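Local coordinates for polyketide synthase PksL (PDB 5E1V), which probably dehydrates beta-hydroxyacyl intermediates to enoyl products through this dehydratase domain of the bacillaene polyketide synthase, at residues L73-A78 and W85-K90. Sequence-based numbering, arbitrary orientation.
Sequences LNIQCA and WQITAK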
loop_
_atom_site.group_PDB
_atom_site.type_symbol
_atom_site.label_atom_id
_atom_site.label_comp_id
_atom_site.label_asym_id
_atom_site.label_seq_id
_atom_site.Cartn_x
_atom_site.Cartn_y
_atom_site.Cartn_z
ATOM N N LEU A 73 -7.830 -13.478 -10.147
ATOM C CA LEU A 73 -6.406 -13.205 -10.057
ATOM C C LEU A 73 -5.676 -14.423 -9.491
ATOM O O LEU A 73 -5.896 -14.830 -8.353
ATOM C CB LEU A 73 -6.134 -11.926 -9.222
ATOM C CG LEU A 73 -4.699 -11.318 -9.203
ATOM C CD1 LEU A 73 -4.314 -10.730 -10.539
ATOM C CD2 LEU A 73 -4.497 -10.207 -8.153
ATOM N N ASN A 74 -4.804 -14.983 -10.310
ATOM C CA ASN A 74 -4.032 -16.140 -9.962
ATOM C C ASN A 74 -2.697 -15.643 -9.504
ATOM O O ASN A 74 -2.012 -14.937 -10.278
ATOM C CB ASN A 74 -3.939 -17.018 -11.202
ATOM C CG ASN A 74 -5.015 -18.064 -11.230
ATOM O OD1 ASN A 74 -5.867 -18.128 -10.347
ATOM N ND2 ASN A 74 -4.944 -18.944 -12.215
ATOM N N ILE A 75 -2.362 -15.892 -8.221
ATOM C CA ILE A 75 -1.044 -15.527 -7.669
ATOM C C ILE A 75 -0.215 -16.805 -7.527
ATOM O O ILE A 75 -0.619 -17.705 -6.807
ATOM C CB ILE A 75 -1.145 -14.724 -6.375
ATOM C CG1 ILE A 75 -1.993 -13.488 -6.637
ATOM C CG2 ILE A 75 0.194 -14.221 -5.873
ATOM C CD1 ILE A 75 -2.609 -12.977 -5.402
ATOM N N GLN A 76 0.890 -16.899 -8.275
ATOM C CA GLN A 76 1.817 -18.048 -8.105
ATOM C C GLN A 76 3.156 -17.558 -7.511
ATOM O O GLN A 76 3.733 -16.547 -8.000
ATOM C CB GLN A 76 2.079 -18.700 -9.423
ATOM C CG GLN A 76 0.825 -19.124 -10.141
ATOM C CD GLN A 76 1.117 -20.116 -11.252
ATOM O OE1 GLN A 76 2.163 -20.783 -11.260
ATOM N NE2 GLN A 76 0.201 -20.220 -12.185
ATOM N N CYS A 77 3.627 -18.281 -6.487
ATOM C CA CYS A 77 4.879 -18.014 -5.794
ATOM C C CYS A 77 5.688 -19.301 -6.025
ATOM O O CYS A 77 5.234 -20.397 -5.701
ATOM C CB CYS A 77 4.659 -17.765 -4.324
ATOM S SG CYS A 77 3.185 -16.729 -4.072
ATOM N N ALA A 78 6.813 -19.148 -6.674
ATOM C CA ALA A 78 7.620 -20.286 -7.072
ATOM C C ALA A 78 8.987 -20.116 -6.463
ATOM O O ALA A 78 9.600 -19.069 -6.669
ATOM C CB ALA A 78 7.731 -20.335 -8.588
ATOM N N TRP A 85 11.409 -16.753 -3.493
ATOM C CA TRP A 85 10.244 -17.013 -4.360
ATOM C C TRP A 85 10.045 -15.871 -5.375
ATOM O O TRP A 85 10.207 -14.681 -5.066
ATOM C CB TRP A 85 8.897 -17.262 -3.563
ATOM C CG TRP A 85 8.776 -18.462 -2.648
ATOM C CD1 TRP A 85 8.063 -19.617 -2.854
ATOM C CD2 TRP A 85 9.363 -18.575 -1.370
ATOM N NE1 TRP A 85 8.220 -20.442 -1.765
ATOM C CE2 TRP A 85 8.983 -19.797 -0.829
ATOM C CE3 TRP A 85 10.112 -17.707 -0.603
ATOM C CZ2 TRP A 85 9.376 -20.201 0.415
ATOM C CZ3 TRP A 85 10.499 -18.106 0.652
ATOM C CH2 TRP A 85 10.172 -19.341 1.135
ATOM N N GLN A 86 9.653 -16.228 -6.587
ATOM C CA GLN A 86 9.262 -15.253 -7.607
ATOM C C GLN A 86 7.740 -15.355 -7.545
ATOM O O GLN A 86 7.182 -16.418 -7.565
ATOM C CB GLN A 86 9.767 -15.603 -9.014
ATOM C CG GLN A 86 10.076 -14.400 -10.038
ATOM C CD GLN A 86 9.313 -12.982 -10.033
ATOM O OE1 GLN A 86 8.106 -12.863 -10.283
ATOM N NE2 GLN A 86 10.117 -11.869 -9.877
ATOM N N ILE A 87 7.128 -14.206 -7.503
ATOM C CA ILE A 87 5.666 -14.069 -7.445
ATOM C C ILE A 87 5.182 -13.441 -8.748
ATOM O O ILE A 87 5.719 -12.468 -9.223
ATOM C CB ILE A 87 5.312 -13.119 -6.261
ATOM C CG1 ILE A 87 5.802 -13.652 -4.915
ATOM C CG2 ILE A 87 3.797 -12.915 -6.151
ATOM C CD1 ILE A 87 5.997 -12.527 -3.940
ATOM N N THR A 88 4.126 -13.978 -9.319
ATOM C CA THR A 88 3.497 -13.329 -10.476
ATOM C C THR A 88 1.951 -13.322 -10.260
ATOM O O THR A 88 1.385 -14.278 -9.685
ATOM C CB THR A 88 3.812 -14.170 -11.735
ATOM O OG1 THR A 88 3.200 -15.444 -11.482
ATOM C CG2 THR A 88 5.272 -14.396 -11.931
ATOM N N ALA A 89 1.270 -12.225 -10.614
ATOM C CA ALA A 89 -0.143 -12.215 -10.427
ATOM C C ALA A 89 -0.747 -11.875 -11.796
ATOM O O ALA A 89 -0.510 -10.834 -12.344
ATOM C CB ALA A 89 -0.560 -11.219 -9.417
ATOM N N LYS A 90 -1.477 -12.812 -12.324
ATOM C CA LYS A 90 -2.065 -12.626 -13.640
ATOM C C LYS A 90 -3.559 -12.926 -13.518
ATOM O O LYS A 90 -3.966 -13.855 -12.832
ATOM C CB LYS A 90 -1.377 -13.546 -14.645
ATOM C CG LYS A 90 -1.087 -14.907 -14.106
ATOM C CD LYS A 90 -0.297 -15.755 -15.115
ATOM C CE LYS A 90 1.186 -15.514 -15.044
ATOM N NZ LYS A 90 1.847 -16.715 -14.481
#
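Six backbone hydrogen bonds, paired as rings at N74–K90, Q76–T88 and A78–Q86, tie 73-78 to 85-90 as antiparallel strands; the shortest, from Q86 N to A78 O, is 2.8 Å and close to straight at 162°. At the non-hydrogen-bonded pairs between them the chains come closer, and A89 CA approaches N74 O at 3.3 Å in a CA-H...O contact. I75 and I87 lie side by side on the buried face, their CG2 methyls 3.8 Å apart, each CG2 anti to its backbone N. Small A89 lets I75 and L73 close in: its CB touches I75 CG1 and L73 CD1, both at 3.9 Å. Near the turn, C77 SG meets I87 CG1 at 4.1 Å, while the W85 ring turns its CD1 edge to C77 C at 4.0 Å. The two strands form a beta hairpin in the first of the dehydratase's two hotdog units, where a sheet wraps around a long helix; here helix 34-44 takes the apolar face, with I37 and I41 against I75 and I38 against I87. The W85 indole meets F42 edge-to-face and F47 with the planes at about 80°, so an alanine here would probably loosen this aromatic cluster and the hairpin's grip on the helix. On the opposite, more exposed face polar N74, Q76, T88 and K90 suit solvent, N74 OD1 accepting a hydrogen bond from Q8 NE2 on strand 4-11.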